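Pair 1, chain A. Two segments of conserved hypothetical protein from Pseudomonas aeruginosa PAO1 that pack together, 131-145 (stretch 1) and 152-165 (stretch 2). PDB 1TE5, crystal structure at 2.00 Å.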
# COMPACT_ATOMS: atom_id res chain seq x y z
N ALA A 131 -1.62 16.95 -2.89
CA ALA A 131 -0.71 18.08 -3.06
C ALA A 131 -0.45 18.68 -1.67
O ALA A 131 0.66 19.13 -1.37
CB ALA A 131 -1.32 19.11 -3.98
N ALA A 132 -1.49 18.67 -0.84
CA ALA A 132 -1.42 19.19 0.52
C ALA A 132 -0.58 18.25 1.38
O ALA A 132 0.18 18.71 2.23
CB ALA A 132 -2.81 19.33 1.12
N PHE A 133 -0.76 16.95 1.18
CA PHE A 133 -0.02 15.94 1.94
C PHE A 133 1.49 16.06 1.72
O PHE A 133 2.28 16.05 2.67
CB PHE A 133 -0.48 14.53 1.53
CG PHE A 133 0.18 13.42 2.31
CD1 PHE A 133 0.34 12.16 1.73
CD2 PHE A 133 0.63 13.62 3.62
CE1 PHE A 133 0.93 11.11 2.45
CE2 PHE A 133 1.22 12.58 4.35
CZ PHE A 133 1.37 11.32 3.77
N CYS A 134 1.88 16.08 0.45
CA CYS A 134 3.27 16.20 0.08
C CYS A 134 3.87 17.50 0.60
O CYS A 134 4.96 17.48 1.16
CB CYS A 134 3.42 16.13 -1.43
SG CYS A 134 2.96 14.53 -2.09
N ASP A 135 3.15 18.60 0.42
CA ASP A 135 3.62 19.91 0.88
C ASP A 135 3.90 19.91 2.37
O ASP A 135 4.93 20.42 2.83
CB ASP A 135 2.61 21.00 0.53
CG ASP A 135 3.14 22.39 0.83
OD1 ASP A 135 4.05 22.86 0.11
OD2 ASP A 135 2.65 23.01 1.79
N LEU A 136 2.96 19.36 3.14
CA LEU A 136 3.09 19.28 4.59
C LEU A 136 4.31 18.44 4.94
O LEU A 136 4.99 18.69 5.93
CB LEU A 136 1.84 18.65 5.22
CG LEU A 136 1.81 18.35 6.72
CD1 LEU A 136 0.39 18.48 7.23
CD2 LEU A 136 2.37 16.96 7.02
N LEU A 137 4.54 17.41 4.12
CA LEU A 137 5.66 16.50 4.29
C LEU A 137 6.97 17.21 3.98
O LEU A 137 7.99 16.92 4.59
CB LEU A 137 5.50 15.27 3.39
CG LEU A 137 4.55 14.17 3.87
CD1 LEU A 137 4.41 13.11 2.81
CD2 LEU A 137 5.07 13.55 5.15
N ASN A 138 6.92 18.14 3.03
CA ASN A 138 8.10 18.90 2.63
C ASN A 138 8.52 19.89 3.71
O ASN A 138 9.71 20.18 3.88
CB ASN A 138 7.85 19.64 1.32
CG ASN A 138 7.78 18.72 0.13
OD1 ASN A 138 7.31 19.10 -0.94
ND2 ASN A 138 8.28 17.50 0.30
N ARG A 139 7.53 20.43 4.41
CA ARG A 139 7.77 21.38 5.49
C ARG A 139 8.35 20.68 6.70
O ARG A 139 9.12 21.27 7.46
CB ARG A 139 6.46 22.05 5.89
CG ARG A 139 5.78 22.80 4.77
CD ARG A 139 4.43 23.27 5.24
NE ARG A 139 3.78 24.11 4.25
CZ ARG A 139 3.13 25.23 4.56
NH1 ARG A 139 2.56 25.95 3.60
NH2 ARG A 139 3.06 25.64 5.82
N VAL A 140 7.89 19.46 6.94
CA VAL A 140 8.39 18.67 8.07
C VAL A 140 9.81 18.20 7.77
O VAL A 140 10.66 18.22 8.65
CB VAL A 140 7.47 17.44 8.38
CG1 VAL A 140 8.08 16.55 9.45
CG2 VAL A 140 6.12 17.91 8.85
N ARG A 141 10.05 17.79 6.52
CA ARG A 141 11.37 17.31 6.12
C ARG A 141 12.40 18.45 6.11
O ARG A 141 13.57 18.24 6.46
CB ARG A 141 11.30 16.61 4.75
CG ARG A 141 12.65 16.13 4.20
CD ARG A 141 12.72 14.62 3.91
NE ARG A 141 13.87 13.91 4.46
CZ ARG A 141 13.80 12.78 5.17
NH1 ARG A 141 14.91 12.21 5.62
NH2 ARG A 141 12.63 12.20 5.43
N ARG A 142 11.98 19.64 5.71
CA ARG A 142 12.89 20.79 5.66
C ARG A 142 13.25 21.26 7.06
O ARG A 142 14.42 21.49 7.37
CB ARG A 142 12.26 21.93 4.85
CG ARG A 142 13.27 22.90 4.26
CD ARG A 142 12.60 23.84 3.27
NE ARG A 142 13.53 24.84 2.74
CZ ARG A 142 13.99 25.89 3.43
NH1 ARG A 142 14.84 26.74 2.86
NH2 ARG A 142 13.61 26.09 4.68
N ALA A 143 12.23 21.42 7.91
CA ALA A 143 12.43 21.86 9.28
C ALA A 143 13.09 20.80 10.17
O ALA A 143 13.73 21.14 11.17
CB ALA A 143 11.12 22.31 9.88
N PHE A 144 12.93 19.53 9.83
CA PHE A 144 13.51 18.44 10.62
C PHE A 144 14.12 17.35 9.74
O PHE A 144 13.49 16.33 9.46
CB PHE A 144 12.45 17.81 11.53
CG PHE A 144 11.68 18.81 12.34
CD1 PHE A 144 10.36 19.11 12.01
CD2 PHE A 144 12.28 19.49 13.39
CE1 PHE A 144 9.66 20.09 12.70
CE2 PHE A 144 11.59 20.46 14.09
CZ PHE A 144 10.27 20.77 13.74
N PRO A 145 15.36 17.57 9.28
CA PRO A 145 16.10 16.63 8.43
C PRO A 145 16.22 15.27 9.08
O PRO A 145 16.17 14.23 8.41
CB PRO A 145 17.46 17.31 8.29
CG PRO A 145 17.10 18.77 8.33
CD PRO A 145 16.13 18.81 9.48
N VAL A 152 8.10 18.14 18.97
CA VAL A 152 8.95 19.04 18.20
C VAL A 152 8.34 19.33 16.83
O VAL A 152 8.20 20.49 16.44
CB VAL A 152 10.37 18.45 18.00
CG1 VAL A 152 11.27 19.47 17.31
CG2 VAL A 152 10.96 18.03 19.33
N LEU A 153 7.99 18.27 16.09
CA LEU A 153 7.40 18.45 14.77
C LEU A 153 5.91 18.82 14.82
O LEU A 153 5.30 19.05 13.78
CB LEU A 153 7.60 17.19 13.93
CG LEU A 153 6.72 15.98 14.23
CD1 LEU A 153 5.65 15.86 13.15
CD2 LEU A 153 7.57 14.73 14.27
N LEU A 154 5.33 18.88 16.01
CA LEU A 154 3.92 19.23 16.16
C LEU A 154 3.60 20.63 15.63
O LEU A 154 2.60 20.80 14.92
CB LEU A 154 3.48 19.11 17.62
CG LEU A 154 2.28 18.23 17.96
CD1 LEU A 154 2.07 18.20 19.47
CD2 LEU A 154 1.03 18.73 17.26
N PRO A 155 4.40 21.65 15.99
CA PRO A 155 4.14 23.02 15.52
C PRO A 155 4.07 23.15 14.00
O PRO A 155 3.25 23.90 13.49
CB PRO A 155 5.31 23.81 16.09
CG PRO A 155 5.59 23.10 17.37
CD PRO A 155 5.53 21.65 16.94
N VAL A 156 4.96 22.45 13.29
CA VAL A 156 4.95 22.51 11.83
C VAL A 156 3.66 21.93 11.26
O VAL A 156 3.18 22.40 10.24
CB VAL A 156 6.20 21.84 11.20
CG1 VAL A 156 6.32 20.42 11.64
CG2 VAL A 156 6.12 21.90 9.70
N LEU A 157 3.11 20.92 11.92
CA LEU A 157 1.87 20.29 11.49
C LEU A 157 0.72 21.28 11.58
O LEU A 157 -0.07 21.44 10.65
CB LEU A 157 1.53 19.08 12.38
CG LEU A 157 2.44 17.86 12.34
CD1 LEU A 157 1.90 16.80 13.29
CD2 LEU A 157 2.51 17.32 10.93
N ILE A 158 0.60 21.91 12.75
CA ILE A 158 -0.44 22.90 13.04
C ILE A 158 -0.35 24.09 12.09
O ILE A 158 -1.37 24.62 11.65
CB ILE A 158 -0.29 23.43 14.48
CG1 ILE A 158 -0.18 22.26 15.46
CG2 ILE A 158 -1.48 24.31 14.85
CD1 ILE A 158 0.34 22.66 16.82
N SER A 159 0.88 24.52 11.82
CA SER A 159 1.13 25.65 10.95
C SER A 159 0.58 25.42 9.55
O SER A 159 -0.16 26.24 9.02
CB SER A 159 2.63 25.93 10.87
OG SER A 159 3.13 26.38 12.11
N ALA A 160 0.97 24.30 8.96
CA ALA A 160 0.53 23.94 7.61
C ALA A 160 -0.98 23.82 7.53
O ALA A 160 -1.59 24.27 6.56
CB ALA A 160 1.20 22.64 7.18
N CYS A 161 -1.59 23.18 8.53
CA CYS A 161 -3.03 23.01 8.56
C CYS A 161 -3.74 24.36 8.61
O CYS A 161 -4.77 24.55 7.95
CB CYS A 161 -3.44 22.16 9.76
SG CYS A 161 -3.11 20.39 9.54
N ASP A 162 -3.18 25.28 9.39
CA ASP A 162 -3.72 26.63 9.52
C ASP A 162 -3.74 27.33 8.18
O ASP A 162 -4.71 28.02 7.84
CB ASP A 162 -2.87 27.45 10.50
CG ASP A 162 -3.50 27.56 11.87
OD1 ASP A 162 -4.71 27.85 11.95
OD2 ASP A 162 -2.78 27.36 12.88
N GLU A 163 -2.65 27.21 7.44
CA GLU A 163 -2.53 27.83 6.13
C GLU A 163 -3.48 27.24 5.11
O GLU A 163 -4.00 27.95 4.26
CB GLU A 163 -1.11 27.70 5.60
CG GLU A 163 -0.18 28.82 6.02
CD GLU A 163 0.97 28.97 5.05
OE1 GLU A 163 0.70 29.21 3.85
OE2 GLU A 163 2.14 28.83 5.48
N TYR A 164 -3.63 25.92 5.15
CA TYR A 164 -4.51 25.23 4.21
C TYR A 164 -5.98 25.61 4.44
O TYR A 164 -6.73 25.75 3.48
CB TYR A 164 -4.34 23.71 4.32
CG TYR A 164 -2.93 23.21 4.10
CD1 TYR A 164 -2.03 23.91 3.30
CD2 TYR A 164 -2.48 22.04 4.71
CE1 TYR A 164 -0.72 23.47 3.13
CE2 TYR A 164 -1.18 21.59 4.55
CZ TYR A 164 -0.30 22.31 3.76
OH TYR A 164 1.01 21.90 3.63
N ARG A 165 -6.37 25.77 5.70
CA ARG A 165 -7.75 26.13 6.03
C ARG A 165 -8.10 27.55 5.59
O ARG A 165 -9.27 27.93 5.51
CB ARG A 165 -8.04 25.91 7.52
CG ARG A 165 -7.63 27.03 8.46
CD ARG A 165 -7.52 26.48 9.88
NE ARG A 165 -8.02 27.39 10.92
CZ ARG A 165 -9.31 27.54 11.23
NH1 ARG A 165 -9.67 28.38 12.19
NH2 ARG A 165 -10.23 26.86 10.56

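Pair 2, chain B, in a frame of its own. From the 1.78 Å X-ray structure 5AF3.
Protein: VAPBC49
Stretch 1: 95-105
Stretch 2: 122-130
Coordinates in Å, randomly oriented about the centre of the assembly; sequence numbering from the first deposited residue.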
# COMPACT_ATOMS: atom_id res chain seq x y z
N ARG B 95 19.30 10.60 -16.31
CA ARG B 95 20.68 10.10 -16.18
C ARG B 95 21.79 11.19 -16.10
O ARG B 95 22.69 11.12 -15.26
CB ARG B 95 20.97 9.04 -17.24
CG ARG B 95 22.33 8.34 -17.10
CD ARG B 95 22.40 7.20 -18.11
NE ARG B 95 23.69 6.50 -18.10
CZ ARG B 95 24.65 6.64 -19.02
NH1 ARG B 95 24.48 7.47 -20.06
NH2 ARG B 95 25.78 5.95 -18.91
N PRO B 96 21.73 12.26 -16.93
CA PRO B 96 22.76 13.31 -16.74
C PRO B 96 22.79 13.96 -15.38
O PRO B 96 23.87 14.25 -14.86
CB PRO B 96 22.43 14.32 -17.84
CG PRO B 96 21.79 13.51 -18.86
CD PRO B 96 20.89 12.58 -18.09
N SER B 97 21.62 14.16 -14.77
CA SER B 97 21.59 14.66 -13.38
C SER B 97 22.24 13.70 -12.41
O SER B 97 22.93 14.15 -11.48
CB SER B 97 20.14 14.97 -12.89
OG SER B 97 19.53 16.02 -13.69
N LEU B 98 21.96 12.41 -12.58
CA LEU B 98 22.58 11.37 -11.73
C LEU B 98 24.13 11.35 -11.92
O LEU B 98 24.86 11.39 -10.93
CB LEU B 98 21.95 10.02 -12.01
CG LEU B 98 20.43 9.93 -11.80
CD1 LEU B 98 19.98 8.52 -12.02
CD2 LEU B 98 20.05 10.39 -10.42
N ASP B 99 24.60 11.37 -13.16
CA ASP B 99 26.05 11.49 -13.47
C ASP B 99 26.65 12.69 -12.75
O ASP B 99 27.69 12.58 -12.12
CB ASP B 99 26.30 11.61 -14.99
CG ASP B 99 25.99 10.31 -15.76
OD1 ASP B 99 25.92 9.21 -15.16
OD2 ASP B 99 25.82 10.38 -17.00
N TRP B 100 25.98 13.84 -12.83
CA TRP B 100 26.46 15.05 -12.16
C TRP B 100 26.54 14.86 -10.66
O TRP B 100 27.55 15.18 -10.06
CB TRP B 100 25.61 16.31 -12.57
CG TRP B 100 25.93 17.56 -11.78
CD1 TRP B 100 25.28 18.01 -10.68
CD2 TRP B 100 26.99 18.51 -12.03
NE1 TRP B 100 25.84 19.19 -10.24
CE2 TRP B 100 26.91 19.50 -11.03
CE3 TRP B 100 28.02 18.59 -12.97
CZ2 TRP B 100 27.79 20.60 -10.96
CZ3 TRP B 100 28.92 19.69 -12.90
CH2 TRP B 100 28.78 20.67 -11.91
N LEU B 101 25.49 14.29 -10.07
CA LEU B 101 25.47 14.00 -8.63
C LEU B 101 26.61 13.07 -8.21
O LEU B 101 27.28 13.31 -7.19
CB LEU B 101 24.12 13.35 -8.23
CG LEU B 101 22.97 14.25 -7.90
CD1 LEU B 101 21.66 13.39 -7.93
CD2 LEU B 101 23.27 14.85 -6.52
N ILE B 102 26.84 12.02 -8.99
CA ILE B 102 27.92 11.10 -8.66
C ILE B 102 29.27 11.85 -8.72
O ILE B 102 30.10 11.73 -7.81
CB ILE B 102 27.94 9.90 -9.56
CG1 ILE B 102 26.72 9.00 -9.23
CG2 ILE B 102 29.24 9.08 -9.31
CD1 ILE B 102 26.39 8.01 -10.32
N LYS B 103 29.45 12.65 -9.77
CA LYS B 103 30.71 13.43 -9.95
C LYS B 103 31.00 14.38 -8.79
O LYS B 103 32.16 14.66 -8.50
CB LYS B 103 30.70 14.18 -11.29
CG LYS B 103 30.72 13.32 -12.53
CD LYS B 103 30.49 14.19 -13.75
CE LYS B 103 30.51 13.39 -14.99
NZ LYS B 103 30.42 14.35 -16.14
N ASN B 104 29.95 14.84 -8.08
CA ASN B 104 30.10 15.79 -6.98
C ASN B 104 29.92 15.27 -5.56
O ASN B 104 30.59 15.76 -4.62
CB ASN B 104 29.15 16.97 -7.17
CG ASN B 104 29.58 17.86 -8.31
OD1 ASN B 104 30.45 18.74 -8.13
ND2 ASN B 104 29.05 17.58 -9.51
N VAL B 105 28.97 14.35 -5.37
CA VAL B 105 28.70 13.79 -4.04
C VAL B 105 29.46 12.47 -3.84
O VAL B 105 29.76 12.10 -2.70
CB VAL B 105 27.17 13.61 -3.81
CG1 VAL B 105 26.84 12.94 -2.45
CG2 VAL B 105 26.55 15.01 -3.85
N VAL B 122 23.92 21.07 -5.16
CA VAL B 122 24.62 20.47 -6.31
C VAL B 122 23.72 20.43 -7.57
O VAL B 122 24.13 20.80 -8.69
CB VAL B 122 25.17 19.01 -5.94
CG1 VAL B 122 25.65 18.29 -7.15
CG2 VAL B 122 26.28 19.09 -4.84
N LEU B 123 22.47 20.00 -7.40
CA LEU B 123 21.58 19.91 -8.55
C LEU B 123 21.22 21.27 -9.13
O LEU B 123 21.09 21.43 -10.33
CB LEU B 123 20.31 19.17 -8.14
CG LEU B 123 20.57 17.66 -7.99
CD1 LEU B 123 19.37 17.11 -7.17
CD2 LEU B 123 20.77 16.93 -9.30
N TRP B 124 21.00 22.22 -8.25
CA TRP B 124 20.72 23.59 -8.68
C TRP B 124 21.81 24.08 -9.68
O TRP B 124 21.48 24.54 -10.79
CB TRP B 124 20.59 24.49 -7.46
CG TRP B 124 20.55 25.89 -7.83
CD1 TRP B 124 19.62 26.51 -8.61
CD2 TRP B 124 21.51 26.90 -7.46
NE1 TRP B 124 19.93 27.85 -8.74
CE2 TRP B 124 21.08 28.11 -8.05
CE3 TRP B 124 22.68 26.88 -6.68
CZ2 TRP B 124 21.78 29.31 -7.87
CZ3 TRP B 124 23.38 28.07 -6.52
CH2 TRP B 124 22.92 29.27 -7.11
N ARG B 125 23.07 23.95 -9.27
CA ARG B 125 24.25 24.31 -10.08
C ARG B 125 24.22 23.67 -11.48
O ARG B 125 24.54 24.33 -12.48
CB ARG B 125 25.54 23.89 -9.35
CG ARG B 125 25.84 24.68 -8.10
CD ARG B 125 27.30 24.47 -7.62
NE ARG B 125 27.42 23.72 -6.35
CZ ARG B 125 28.01 22.54 -6.21
NH1 ARG B 125 28.55 21.89 -7.25
NH2 ARG B 125 28.05 21.98 -4.99
N PHE B 126 23.82 22.39 -11.54
CA PHE B 126 23.69 21.68 -12.80
C PHE B 126 22.60 22.31 -13.70
O PHE B 126 22.81 22.56 -14.87
CB PHE B 126 23.35 20.21 -12.49
CG PHE B 126 23.27 19.34 -13.67
CD1 PHE B 126 24.39 19.14 -14.49
CD2 PHE B 126 22.08 18.65 -13.98
CE1 PHE B 126 24.33 18.34 -15.57
CE2 PHE B 126 22.02 17.85 -15.06
CZ PHE B 126 23.15 17.67 -15.87
N ALA B 127 21.43 22.58 -13.13
CA ALA B 127 20.30 23.05 -13.93
C ALA B 127 20.55 24.49 -14.41
O ALA B 127 20.08 24.86 -15.48
CB ALA B 127 19.03 22.98 -13.12
N GLU B 128 21.30 25.26 -13.63
CA GLU B 128 21.61 26.67 -13.96
C GLU B 128 22.25 26.75 -15.33
O GLU B 128 21.82 27.52 -16.19
CB GLU B 128 22.60 27.23 -12.98
CG GLU B 128 22.07 27.71 -11.70
CD GLU B 128 23.15 28.47 -10.99
OE1 GLU B 128 23.96 27.81 -10.28
OE2 GLU B 128 23.23 29.70 -11.20
N ARG B 129 23.26 25.91 -15.54
CA ARG B 129 24.00 25.90 -16.79
C ARG B 129 23.27 25.16 -17.92
O ARG B 129 23.68 25.21 -19.07
CB ARG B 129 25.37 25.26 -16.56
CG ARG B 129 25.29 23.85 -15.99
CD ARG B 129 26.59 23.41 -15.35
NE ARG B 129 26.76 21.95 -15.34
CZ ARG B 129 26.99 21.20 -16.42
NH1 ARG B 129 27.06 21.76 -17.62
NH2 ARG B 129 27.16 19.88 -16.30
N SER B 130 22.18 24.47 -17.57
CA SER B 130 21.48 23.62 -18.52
C SER B 130 20.59 24.38 -19.50
O SER B 130 20.37 23.90 -20.61
CB SER B 130 20.67 22.55 -17.78
OG SER B 130 21.53 21.45 -17.42

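Both pairs set two helices against each other with their N-to-C directions closer to antiparallel than parallel. The angle between those directions is 145° in pair 1 and 129° in pair 2, and the axes approach to 9.6 Å and 9.9 Å. Superposing N, CA and C of 14 central residues gives an RMSD of 0.8 Å, so the backbones agree closely despite the difference in angle. Twenty positions match, from Cys A134 = Arg B95 to Phe A144 = Val B105 in the first stretch and from Val A156 = Val B122 to Tyr A164 = Ser B130 in the second. The contacts bury 655 Å² in pair 1 and 538 Å² in pair 2.

The most telling match is Arg A139 = Trp B100, whose CA atoms fall 0.9 Å apart. The CA-to-CB bonds of both residues point toward the other helix, and both side chains act as knobs; the holes correspond at three positions: Val A156, Ala A160 and Glu A163 in pair 1, Val B122, Phe B126 and Arg B129 in pair 2. Arg A139 fills its site with a long chain that ends in charge. Its NH2 lies 3.3 Å from OE2 of Glu A163, a salt bridge whose hydrogen bonds are weak, while NE donates to OD2 of Asp A135 at 2.9 Å within its own helix. That same OD2 accepts a hydrogen bond from OH of Tyr A164 at 2.7 Å, so one carboxylate oxygen ties the arginine and the tyrosine together. The tyrosine OH also lies over one face of the guanidinium, 3.6 Å from Arg A139 NE.

Trp B100 fills the equivalent site with a ring. Its NE1 donates to the backbone O of Val B122 at 2.8 Å, the one hydrogen bond across pair 2. CB of Phe B126 sits over the tryptophan face, 3.5 Å from the centroid of the five-membered ring, and Trp B100 CB lies 3.9 Å from the centroid of the Phe B126 ring. The two rings form an offset stack, with centroids 4.7 Å apart and planes at 23°. At the position of Phe B126, pair 1 has Ala A160, and there the arginine chain passes close: Arg A139 NH2 is 3.8 Å from Ala A160 CB.

Beside this site the apolar packing is more alike. Val A140 = Leu B101 and Leu A157 = Leu B123 match with CA separations of 0.4 and 0.5 Å. Val A140 CG2 meets Leu A157 CD2 at 4.2 Å, and Leu B101 CG meets Leu B123 CD2 at 3.7 Å. At the neighbouring match, Leu A136 = Ser B97, the partners correspond but the side chains differ. Leu A136 reaches Leu A157 (CD2 to CD2, 3.9 Å) and Ala A160 (CD1 to CB, 4.2 Å); the smaller Ser B97 meets the matching residues, its CB 4.1 Å from Leu B123 CD2 and its OG 3.4 Å from Phe B126 CE2, where the larger phenylalanine supplies the bulk.

At Phe A144 = Val B105 the residue sizes differ again. Phe A144 CE1 comes within 3.5 Å of Val A156 CG1, near the plane of its ring, while Val B105 CG2 stops 4.2 Å from Val B122 CG2.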